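Side-chain contacts in hypothetical protein BACOVA_04980 (Bacteroides ovatus, PDB 3UFI), which is of unknown function but probably acts in cell adhesion as a fimbrillin-like subunit of a bacterial pilus: residues I44-E49 and V151-S156; I64-R69 and F76-E81; T110-E115 and F190-G195; I135-A140 and I226-D231. All blocks are in the same frame, centred on the assembly; numbering follows the deposited sequence.

Contact 1: residues I44-E49 and V151-S156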
# COMPACT_ATOMS: atom_id res chain seq x y z
N ILE A 44 -6.11 -6.41 -9.02
CA ILE A 44 -6.57 -6.80 -7.68
C ILE A 44 -6.93 -8.30 -7.69
O ILE A 44 -7.21 -8.86 -8.75
CB ILE A 44 -7.78 -5.92 -7.21
CG1 ILE A 44 -9.04 -6.11 -8.11
CG2 ILE A 44 -7.37 -4.42 -7.05
CD1 ILE A 44 -10.37 -5.47 -7.58
N GLY A 45 -6.89 -8.93 -6.52
CA GLY A 45 -7.31 -10.31 -6.34
C GLY A 45 -8.58 -10.30 -5.52
O GLY A 45 -8.62 -9.63 -4.50
N VAL A 46 -9.64 -10.96 -6.00
CA VAL A 46 -10.98 -11.00 -5.37
C VAL A 46 -11.31 -12.43 -4.90
O VAL A 46 -11.19 -13.40 -5.66
CB VAL A 46 -12.09 -10.43 -6.31
CG1 VAL A 46 -13.48 -10.51 -5.67
CG2 VAL A 46 -11.77 -8.97 -6.69
N THR A 47 -11.68 -12.56 -3.62
CA THR A 47 -12.00 -13.83 -3.00
C THR A 47 -13.42 -13.80 -2.42
O THR A 47 -13.77 -12.87 -1.70
CB THR A 47 -10.96 -14.14 -1.90
OG1 THR A 47 -9.66 -14.15 -2.49
CG2 THR A 47 -11.20 -15.48 -1.20
N VAL A 48 -14.20 -14.87 -2.68
CA VAL A 48 -15.52 -15.10 -2.08
C VAL A 48 -15.23 -15.81 -0.76
O VAL A 48 -14.79 -16.96 -0.75
CB VAL A 48 -16.49 -15.86 -2.99
CG1 VAL A 48 -17.80 -16.14 -2.26
CG2 VAL A 48 -16.74 -15.07 -4.27
N GLU A 49 -15.33 -15.05 0.34
CA GLU A 49 -15.01 -15.49 1.70
C GLU A 49 -16.11 -16.38 2.26
O GLU A 49 -15.84 -17.51 2.67
CB GLU A 49 -14.77 -14.26 2.61
CG GLU A 49 -14.74 -14.60 4.10
CD GLU A 49 -14.36 -13.49 5.06
OE1 GLU A 49 -13.37 -12.78 4.79
OE2 GLU A 49 -15.02 -13.38 6.12
N VAL A 151 -20.71 -4.45 -7.08
CA VAL A 151 -20.16 -4.35 -5.72
C VAL A 151 -18.98 -3.38 -5.79
O VAL A 151 -18.16 -3.49 -6.70
CB VAL A 151 -19.77 -5.71 -5.05
CG1 VAL A 151 -18.92 -6.58 -5.98
CG2 VAL A 151 -19.06 -5.52 -3.70
N THR A 152 -18.89 -2.46 -4.83
CA THR A 152 -17.75 -1.55 -4.71
C THR A 152 -16.95 -1.88 -3.47
O THR A 152 -17.47 -1.78 -2.36
CB THR A 152 -18.17 -0.07 -4.68
OG1 THR A 152 -18.94 0.19 -5.84
CG2 THR A 152 -16.94 0.89 -4.65
N PHE A 153 -15.68 -2.23 -3.65
CA PHE A 153 -14.80 -2.44 -2.52
C PHE A 153 -14.24 -1.12 -2.03
O PHE A 153 -13.88 -0.26 -2.86
CB PHE A 153 -13.63 -3.36 -2.91
CG PHE A 153 -14.01 -4.79 -3.17
CD1 PHE A 153 -14.28 -5.66 -2.12
CD2 PHE A 153 -14.08 -5.28 -4.47
CE1 PHE A 153 -14.63 -6.99 -2.36
CE2 PHE A 153 -14.40 -6.62 -4.71
CZ PHE A 153 -14.68 -7.46 -3.66
N ASP A 154 -14.16 -0.93 -0.71
CA ASP A 154 -13.53 0.25 -0.12
C ASP A 154 -12.16 -0.16 0.41
O ASP A 154 -12.05 -0.74 1.49
CB ASP A 154 -14.38 0.90 0.98
CG ASP A 154 -13.79 2.23 1.43
OD1 ASP A 154 -13.17 2.93 0.59
OD2 ASP A 154 -13.95 2.57 2.63
N PHE A 155 -11.11 0.07 -0.39
CA PHE A 155 -9.74 -0.31 -0.04
C PHE A 155 -9.08 0.70 0.87
O PHE A 155 -9.29 1.90 0.75
CB PHE A 155 -8.88 -0.47 -1.31
CG PHE A 155 -9.24 -1.60 -2.23
CD1 PHE A 155 -10.14 -1.41 -3.28
CD2 PHE A 155 -8.60 -2.83 -2.14
CE1 PHE A 155 -10.42 -2.44 -4.20
CE2 PHE A 155 -8.88 -3.87 -3.05
CZ PHE A 155 -9.79 -3.66 -4.07
N SER A 156 -8.26 0.20 1.79
CA SER A 156 -7.43 1.02 2.67
C SER A 156 -5.99 0.66 2.46
O SER A 156 -5.70 -0.51 2.27
CB SER A 156 -7.78 0.79 4.14
OG SER A 156 -9.00 1.42 4.45
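The CA atoms of Ile44 and Phe155 stand 10.5 Å apart and those of Val46 and Phe153 9.8 Å apart, so the two segments face one another across a layer of side chains and are not bonded neighbours in a sheet. This spacing, with residue numbers rising on one strand as they fall on the other, is consistent with opposed walls of a beta sandwich, as expected for a fimbrillin-like protein of the transthyretin clan. In one wall strand 43-51 pairs with 66-72 and 95-102; in the facing one strand 150-156 runs parallel to 16-25.

Four buried side chains bridge the gap through carbon contacts alone, burying 160 Å² in total. Both phenylalanines point their CB atoms across the interface with CG anti to the carbonyl carbon (chi1 -70° for Phe153, -66° for Phe155), and each delivers the far end of its ring to one aliphatic residue. Phe155 CZ touches two methyls of Ile44, CG2 at 3.9 Å and CD1 at 4.0 Å. The ring meets these methyls obliquely, and Trp38 adds an edge-to-face partner to it. Two residues along, the pairing is repeated with a shorter partner: both methyls of Val46 meet the end of the Phe153 ring obliquely from one side, CG2 lying 4.0 Å from CE2. Ile17, Leu98 and Ala140 also pack on Phe153. Val46 CG1, anti to its own backbone N at chi1 178°, makes the closest touch of the interface, 3.8 Å to Phe153 CZ.

Contact 2: residues I64-R69 and F76-E81. With SO4 (sulfate ion), chain D.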
# COMPACT_ATOMS: atom_id res chain seq x y z
N ILE A 64 -11.35 -17.78 -5.48
CA ILE A 64 -10.27 -17.40 -4.58
C ILE A 64 -9.19 -16.69 -5.41
O ILE A 64 -8.78 -17.24 -6.42
CB ILE A 64 -9.71 -18.65 -3.85
CG1 ILE A 64 -10.80 -19.36 -3.02
CG2 ILE A 64 -8.48 -18.30 -3.00
CD1 ILE A 64 -10.42 -20.80 -2.59
N ASN A 65 -8.75 -15.48 -4.99
CA ASN A 65 -7.67 -14.76 -5.66
C ASN A 65 -7.91 -14.67 -7.20
O ASN A 65 -7.03 -14.99 -8.00
CB ASN A 65 -6.32 -15.46 -5.36
CG ASN A 65 -5.10 -14.65 -5.67
OD1 ASN A 65 -5.02 -13.48 -5.32
ND2 ASN A 65 -4.10 -15.27 -6.29
N ILE A 66 -9.09 -14.22 -7.60
CA ILE A 66 -9.44 -14.06 -9.01
C ILE A 66 -8.90 -12.71 -9.43
O ILE A 66 -9.23 -11.73 -8.79
CB ILE A 66 -10.97 -14.23 -9.26
CG1 ILE A 66 -11.50 -15.59 -8.73
CG2 ILE A 66 -11.32 -14.01 -10.75
CD1 ILE A 66 -10.83 -16.92 -9.29
N GLN A 67 -8.09 -12.67 -10.49
CA GLN A 67 -7.51 -11.40 -10.94
C GLN A 67 -8.50 -10.55 -11.74
O GLN A 67 -9.14 -11.05 -12.66
CB GLN A 67 -6.23 -11.65 -11.78
CG GLN A 67 -5.44 -10.35 -11.99
CD GLN A 67 -4.26 -10.48 -12.91
OE1 GLN A 67 -3.47 -9.57 -13.04
NE2 GLN A 67 -4.12 -11.60 -13.59
N TYR A 68 -8.60 -9.27 -11.38
CA TYR A 68 -9.37 -8.21 -12.04
C TYR A 68 -8.40 -7.08 -12.38
O TYR A 68 -7.42 -6.87 -11.66
CB TYR A 68 -10.54 -7.70 -11.15
CG TYR A 68 -11.74 -8.62 -11.11
CD1 TYR A 68 -11.70 -9.81 -10.38
CD2 TYR A 68 -12.90 -8.32 -11.80
CE1 TYR A 68 -12.80 -10.68 -10.34
CE2 TYR A 68 -14.00 -9.18 -11.78
CZ TYR A 68 -13.94 -10.37 -11.07
OH TYR A 68 -15.03 -11.18 -11.02
N ARG A 69 -8.62 -6.41 -13.50
CA ARG A 69 -7.78 -5.30 -13.94
C ARG A 69 -8.60 -4.01 -13.95
O ARG A 69 -9.76 -4.03 -14.34
CB ARG A 69 -7.22 -5.59 -15.35
CG ARG A 69 -6.26 -4.54 -15.88
CD ARG A 69 -5.86 -4.88 -17.29
NE ARG A 69 -5.10 -3.80 -17.92
CZ ARG A 69 -5.65 -2.78 -18.59
NH1 ARG A 69 -6.97 -2.69 -18.71
NH2 ARG A 69 -4.88 -1.85 -19.14
N PHE A 76 -13.47 -2.23 -12.55
CA PHE A 76 -12.60 -3.38 -12.79
C PHE A 76 -13.25 -4.40 -13.70
O PHE A 76 -14.46 -4.60 -13.65
CB PHE A 76 -12.19 -4.04 -11.46
CG PHE A 76 -11.22 -3.21 -10.66
CD1 PHE A 76 -11.66 -2.14 -9.89
CD2 PHE A 76 -9.85 -3.49 -10.68
CE1 PHE A 76 -10.76 -1.35 -9.16
CE2 PHE A 76 -8.95 -2.70 -9.96
CZ PHE A 76 -9.41 -1.65 -9.18
N ARG A 77 -12.44 -5.05 -14.52
CA ARG A 77 -12.91 -6.12 -15.41
C ARG A 77 -12.08 -7.33 -15.15
O ARG A 77 -10.88 -7.20 -14.95
CB ARG A 77 -12.87 -5.71 -16.89
CG ARG A 77 -14.12 -4.91 -17.26
CD ARG A 77 -14.10 -4.40 -18.68
NE ARG A 77 -14.56 -5.39 -19.67
CZ ARG A 77 -13.75 -6.13 -20.43
NH1 ARG A 77 -12.43 -6.02 -20.32
NH2 ARG A 77 -14.27 -6.98 -21.31
N VAL A 78 -12.68 -8.52 -15.13
CA VAL A 78 -11.93 -9.74 -14.88
C VAL A 78 -10.82 -9.93 -15.95
O VAL A 78 -11.00 -9.54 -17.11
CB VAL A 78 -12.84 -11.01 -14.74
CG1 VAL A 78 -13.30 -11.55 -16.09
CG2 VAL A 78 -12.13 -12.09 -13.92
N VAL A 79 -9.69 -10.49 -15.55
CA VAL A 79 -8.61 -10.78 -16.50
C VAL A 79 -8.90 -12.13 -17.15
O VAL A 79 -9.08 -13.14 -16.46
CB VAL A 79 -7.19 -10.70 -15.86
CG1 VAL A 79 -6.10 -11.21 -16.83
CG2 VAL A 79 -6.90 -9.27 -15.40
N ASN A 80 -8.98 -12.11 -18.48
CA ASN A 80 -9.18 -13.28 -19.32
C ASN A 80 -8.09 -13.37 -20.36
O ASN A 80 -8.11 -12.62 -21.33
CB ASN A 80 -10.54 -13.26 -20.00
CG ASN A 80 -11.72 -13.40 -19.11
OD1 ASN A 80 -11.72 -14.16 -18.13
ND2 ASN A 80 -12.77 -12.69 -19.44
N GLU A 81 -7.10 -14.23 -20.14
CA GLU A 81 -6.05 -14.47 -21.14
C GLU A 81 -6.45 -15.71 -21.89
O GLU A 81 -6.83 -16.71 -21.27
CB GLU A 81 -4.65 -14.61 -20.51
CG GLU A 81 -4.07 -13.29 -20.02
CD GLU A 81 -2.88 -13.46 -19.10
OE1 GLU A 81 -1.77 -13.77 -19.60
OE2 GLU A 81 -3.06 -13.31 -17.87
S SO4 D . -16.10 -9.69 -19.40
O1 SO4 D . -15.17 -9.06 -18.47
O2 SO4 D . -17.43 -9.75 -18.78
O3 SO4 D . -16.17 -8.90 -20.62
O4 SO4 D . -15.64 -11.05 -19.73
O HOH W 1 -8.65 -13.65 -13.78
O HOH W 2 -2.10 -11.52 -16.25
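Val78 CG2 sits over one face of the Tyr68 ring, 3.9 Å from its centroid and 15° off the normal, a clear CH-pi contact at the tight end of this interface. Backbone joins in: Tyr68 CD2 comes within 3.3 Å of Val78 N. The same CG2 methyl also meets Ile66 CG2 at 3.8 Å. With CG anti to the carbonyl carbon (chi1 -76°), Tyr68 turns a ring face to Val78, and its other neighbours include Ile44 and Val46. With an alanine here, Val78 would probably lose the aromatic surface under its methyl and a gap would open against Ile44 and Val46. The extended Gln67 side chain lies across Val79, with CD 3.8 Å from CG2, and its OE1 is bonded to Arg43.

These residues belong to the beta hairpin of strands 66-72 and 75-78. Arg69 and Arg77 form its antiparallel hydrogen-bonded pair, Arg69 N to Arg77 O at 2.8 Å and Arg77 N to Arg69 O at 2.9 Å; beyond the strand, Val79 N still donates to Gln67 O.

Toward solvent the fit slackens. One water bridges the carbonyls of Gln67 and Val79; a second links Glu81 OE2 to Gln67 NE2, weakly at the latter. Arg69 turns to a salt bridge with Asp41. The poorly ordered Arg77 reaches a sulfate, probably from the crystallisation liquor, through a weak bond from NH2 to O3 of 2.8 Å; Asn87 also holds that ion.

Contact 3: residues T110-E115 and F190-G195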
# COMPACT_ATOMS: atom_id res chain seq x y z
N THR A 110 -6.40 -20.01 -5.90
CA THR A 110 -5.46 -20.26 -4.80
C THR A 110 -4.98 -18.98 -4.16
O THR A 110 -4.59 -18.06 -4.88
CB THR A 110 -4.19 -21.01 -5.26
OG1 THR A 110 -4.46 -21.89 -6.32
CG2 THR A 110 -3.49 -21.73 -4.12
N LEU A 111 -4.85 -18.98 -2.82
CA LEU A 111 -4.35 -17.81 -2.09
C LEU A 111 -2.85 -17.61 -2.38
O LEU A 111 -2.11 -18.60 -2.44
CB LEU A 111 -4.61 -17.92 -0.58
CG LEU A 111 -6.07 -17.78 -0.08
CD1 LEU A 111 -6.16 -18.11 1.38
CD2 LEU A 111 -6.65 -16.40 -0.32
N PRO A 112 -2.39 -16.36 -2.62
CA PRO A 112 -0.96 -16.14 -2.91
C PRO A 112 -0.07 -16.36 -1.68
O PRO A 112 -0.59 -16.54 -0.58
CB PRO A 112 -0.92 -14.69 -3.37
CG PRO A 112 -2.06 -14.04 -2.66
CD PRO A 112 -3.14 -15.08 -2.61
N GLY A 113 1.25 -16.35 -1.87
CA GLY A 113 2.21 -16.53 -0.79
C GLY A 113 2.01 -17.82 -0.03
O GLY A 113 1.75 -18.86 -0.64
N THR A 114 2.13 -17.78 1.31
CA THR A 114 1.95 -18.97 2.14
C THR A 114 0.58 -18.86 2.79
O THR A 114 0.42 -18.14 3.78
CB THR A 114 3.10 -19.13 3.16
OG1 THR A 114 4.34 -19.07 2.47
CG2 THR A 114 3.03 -20.45 3.94
N GLU A 115 -0.41 -19.53 2.18
CA GLU A 115 -1.82 -19.54 2.62
C GLU A 115 -2.37 -18.10 2.78
O GLU A 115 -3.03 -17.80 3.78
CB GLU A 115 -1.97 -20.33 3.94
CG GLU A 115 -1.41 -21.75 3.91
CD GLU A 115 -2.41 -22.87 4.01
OE1 GLU A 115 -3.48 -22.79 3.35
OE2 GLU A 115 -2.11 -23.87 4.70
N PHE A 190 2.10 -9.37 4.43
CA PHE A 190 0.76 -8.88 4.21
C PHE A 190 -0.16 -10.08 4.06
O PHE A 190 0.11 -10.97 3.25
CB PHE A 190 0.68 -7.94 3.00
CG PHE A 190 -0.73 -7.59 2.55
CD1 PHE A 190 -1.53 -6.76 3.33
CD2 PHE A 190 -1.21 -8.02 1.32
CE1 PHE A 190 -2.81 -6.39 2.90
CE2 PHE A 190 -2.48 -7.64 0.89
CZ PHE A 190 -3.27 -6.82 1.67
N ASN A 191 -1.23 -10.11 4.85
CA ASN A 191 -2.19 -11.19 4.84
C ASN A 191 -3.40 -10.76 3.99
O ASN A 191 -4.07 -9.80 4.35
CB ASN A 191 -2.56 -11.52 6.29
CG ASN A 191 -3.39 -12.76 6.45
OD1 ASN A 191 -4.30 -13.03 5.68
ND2 ASN A 191 -3.12 -13.52 7.47
N VAL A 192 -3.65 -11.43 2.85
CA VAL A 192 -4.74 -11.02 1.93
C VAL A 192 -6.13 -11.45 2.44
O VAL A 192 -7.15 -11.00 1.92
CB VAL A 192 -4.52 -11.51 0.46
CG1 VAL A 192 -3.12 -11.15 -0.04
CG2 VAL A 192 -4.80 -13.01 0.31
N THR A 193 -6.17 -12.32 3.44
CA THR A 193 -7.40 -12.80 4.05
C THR A 193 -7.90 -11.81 5.10
O THR A 193 -9.10 -11.59 5.17
CB THR A 193 -7.14 -14.20 4.64
OG1 THR A 193 -6.84 -15.06 3.54
CG2 THR A 193 -8.34 -14.77 5.41
N THR A 194 -7.00 -11.24 5.91
CA THR A 194 -7.35 -10.34 7.00
C THR A 194 -6.96 -8.88 6.72
O THR A 194 -7.44 -7.98 7.40
CB THR A 194 -6.68 -10.81 8.31
OG1 THR A 194 -5.27 -10.66 8.19
CG2 THR A 194 -7.02 -12.25 8.66
N GLY A 195 -6.07 -8.66 5.76
CA GLY A 195 -5.58 -7.32 5.48
C GLY A 195 -4.50 -6.86 6.43
O GLY A 195 -4.03 -5.74 6.30
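Leu111 and Pro112 meet Val192 and Thr193 with their side chains, while the backbones stay well apart: the nearest CA atoms, those of Leu111 and Val192, are separated by 7.9 Å. The contact is small, 158 Å² in all.

The apolar part centres on Val192. With CG1 anti to the carbonyl carbon (chi1 -51°), CG2 falls between the backbone N and the carbonyl carbon and is shared by two partners, Leu111 CD2 at 3.9 Å and Pro112 CD also at 3.9 Å. Leu111 slides past the valine in the opposite direction, whereas Pro112 and Val192 reach toward each other, and the second methyl, Val192 CG1, adds a touch on Pro112 CG at 4.0 Å.

A mixed contact follows beside it. Leu111 lies across Thr193 at about a right angle, its CD1 methyl 3.8 Å from Thr193 OG1, which is van der Waals packing of a methyl on a hydroxyl.

The hydrogen bonds are internal to 190-195 and give the turn its shape. Asn191 OD1 accepts from Thr193 N at 3.0 Å, in the carbonyl plane, and from Thr194 N at 3.2 Å, which comes from above that plane; the two define an Asx turn and an Asx motif. Gly195 N returns to Asn191 O at 2.7 Å, closing the bend that presents Val192 and Thr193.

Within the fold, the loop between strands 95-102 and 117-118 is thereby laid against the turn between strands 189-191 and 197-198. Strands 117-118, 189-191 and 197-198 form one small antiparallel sheet, and Tyr101 of strand 95-102 packs on both Pro112 and Val192.

Contact 4: residues I135-A140 and I226-D231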
# COMPACT_ATOMS: atom_id res chain seq x y z
N ILE A 135 4.60 -2.28 -3.44
CA ILE A 135 4.64 -2.59 -2.01
C ILE A 135 3.53 -1.83 -1.27
O ILE A 135 3.45 -1.90 -0.05
CB ILE A 135 6.04 -2.34 -1.37
CG1 ILE A 135 6.54 -0.89 -1.63
CG2 ILE A 135 7.03 -3.42 -1.86
CD1 ILE A 135 7.60 -0.36 -0.62
N ASP A 136 2.68 -1.10 -2.01
CA ASP A 136 1.57 -0.34 -1.44
C ASP A 136 0.34 -1.22 -1.34
O ASP A 136 -0.61 -1.06 -2.10
CB ASP A 136 1.30 0.92 -2.28
CG ASP A 136 0.40 1.96 -1.64
OD1 ASP A 136 0.06 1.82 -0.42
OD2 ASP A 136 0.06 2.94 -2.34
N PHE A 137 0.36 -2.17 -0.39
CA PHE A 137 -0.67 -3.16 -0.18
C PHE A 137 -1.97 -2.55 0.32
O PHE A 137 -1.98 -1.78 1.29
CB PHE A 137 -0.20 -4.26 0.76
CG PHE A 137 0.95 -5.08 0.21
CD1 PHE A 137 0.72 -6.07 -0.74
CD2 PHE A 137 2.24 -4.91 0.71
CE1 PHE A 137 1.78 -6.84 -1.23
CE2 PHE A 137 3.29 -5.70 0.23
CZ PHE A 137 3.05 -6.65 -0.74
N LEU A 138 -3.06 -2.88 -0.41
CA LEU A 138 -4.42 -2.42 -0.13
C LEU A 138 -5.28 -3.59 0.21
O LEU A 138 -5.05 -4.66 -0.31
CB LEU A 138 -5.04 -1.67 -1.34
CG LEU A 138 -4.22 -0.59 -2.06
CD1 LEU A 138 -5.03 0.02 -3.18
CD2 LEU A 138 -3.80 0.50 -1.13
N PHE A 139 -6.27 -3.40 1.09
CA PHE A 139 -7.20 -4.47 1.42
C PHE A 139 -8.60 -3.92 1.51
O PHE A 139 -8.79 -2.79 1.95
CB PHE A 139 -6.81 -5.16 2.73
CG PHE A 139 -7.81 -6.18 3.24
CD1 PHE A 139 -7.79 -7.49 2.76
CD2 PHE A 139 -8.78 -5.83 4.17
CE1 PHE A 139 -8.72 -8.44 3.22
CE2 PHE A 139 -9.71 -6.77 4.64
CZ PHE A 139 -9.67 -8.06 4.16
N ALA A 140 -9.61 -4.74 1.14
CA ALA A 140 -11.02 -4.38 1.27
C ALA A 140 -11.83 -5.60 1.62
O ALA A 140 -11.47 -6.71 1.26
CB ALA A 140 -11.54 -3.77 -0.02
N ILE A 226 7.62 3.67 2.02
CA ILE A 226 6.56 2.75 2.43
C ILE A 226 7.24 1.57 3.14
O ILE A 226 8.19 0.99 2.61
CB ILE A 226 5.64 2.32 1.25
CG1 ILE A 226 4.77 3.48 0.78
CG2 ILE A 226 4.78 1.09 1.64
CD1 ILE A 226 3.81 3.14 -0.42
N LEU A 227 6.77 1.23 4.34
CA LEU A 227 7.31 0.17 5.19
C LEU A 227 6.22 -0.69 5.74
O LEU A 227 5.07 -0.25 5.77
CB LEU A 227 8.03 0.80 6.42
CG LEU A 227 9.34 1.54 6.24
CD1 LEU A 227 9.75 2.16 7.54
CD2 LEU A 227 10.46 0.61 5.78
N PHE A 228 6.58 -1.83 6.34
CA PHE A 228 5.61 -2.61 7.07
C PHE A 228 5.34 -1.92 8.40
O PHE A 228 6.29 -1.39 9.01
CB PHE A 228 6.06 -4.07 7.27
CG PHE A 228 5.89 -4.90 6.02
CD1 PHE A 228 4.64 -5.40 5.67
CD2 PHE A 228 6.98 -5.20 5.21
CE1 PHE A 228 4.48 -6.15 4.49
CE2 PHE A 228 6.83 -5.96 4.05
CZ PHE A 228 5.58 -6.44 3.70
N PRO A 229 4.07 -1.85 8.84
CA PRO A 229 3.76 -1.22 10.14
C PRO A 229 4.60 -1.84 11.27
O PRO A 229 4.79 -3.05 11.31
CB PRO A 229 2.26 -1.52 10.32
CG PRO A 229 1.75 -1.61 8.93
CD PRO A 229 2.83 -2.37 8.21
N GLN A 230 5.12 -0.99 12.16
CA GLN A 230 6.02 -1.40 13.24
C GLN A 230 6.22 -0.32 14.27
O GLN A 230 6.16 0.87 13.97
CB GLN A 230 7.42 -1.75 12.64
CG GLN A 230 8.15 -0.55 11.98
CD GLN A 230 9.35 -0.97 11.18
OE1 GLN A 230 10.46 -0.96 11.69
NE2 GLN A 230 9.16 -1.39 9.94
N ASP A 231 6.59 -0.73 15.47
CA ASP A 231 7.00 0.22 16.49
C ASP A 231 8.49 0.44 16.24
O ASP A 231 9.27 -0.52 16.28
CB ASP A 231 6.69 -0.30 17.91
CG ASP A 231 6.74 0.76 19.00
OD1 ASP A 231 6.84 1.96 18.67
OD2 ASP A 231 6.64 0.39 20.18
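Ile135 and Ile226 slide past each other in opposite directions, so that the end of Ile135 lies against the branched base of Ile226. The tip of Ile135, CD1, lies 3.8 Å from Ile226 CB and 3.6 Å from the carbonyl Ile226 O, while Ile226 CG2 comes back to Ile135 O at 3.7 Å.

Asp136 is turned differently, crossing Ile226 at about a right angle. With CG1 anti to the carbonyl carbon (chi1 -70°) and an extended chi2, Ile226 sends CD1 against the CB-CG bond of Asp136, 3.8 Å from CG. The carboxylate has its polar partner in His157, bonded to OD1. Asp136 is also the centre of an inverse gamma turn, just before strand 138-146 begins. The contact thus ties the entry to that strand of the large mixed sheet to the chain leading into strand 230-231, which pairs with 255-256.

The aromatic pair is looser: Phe137 CE2 and Phe228 CZ meet obliquely at 4.2 Å, and Phe137 also stacks on Phe190. An alanine in place of Ile226 would keep CB, but losing CD1 and CG2 is likely to open a gap beside Asp136 and to take the CG2 contact from Ile135 CD1. Beyond Phe228, Gln230 NE2 folds back to donate to Phe228 O at 3.0 Å and also bonds Gln185 O.

In the fold
From the N terminus, 44-49 opens contact 1, and the short hairpin of contact 2 opens and closes within that span. Next come the first halves of contact 3 (110-115) and contact 4 (135-140). Only then does 151-156 close contact 1, followed by 190-195 for contact 3 and 226-231 for contact 4. Contacts 1, 3 and 4 therefore cross one another, while contact 2 precedes 3 and 4 in series. Contact 2 meets contact 1 where strands 43-51 and 66-72 pair; Phe139 O and Ser156 N join contacts 4 and 1. Contact 3 lays the loop after strand 95-102 on the turn of the small three-stranded sheet, and contact 4, near the chain's centre, reaches the later part of the chain.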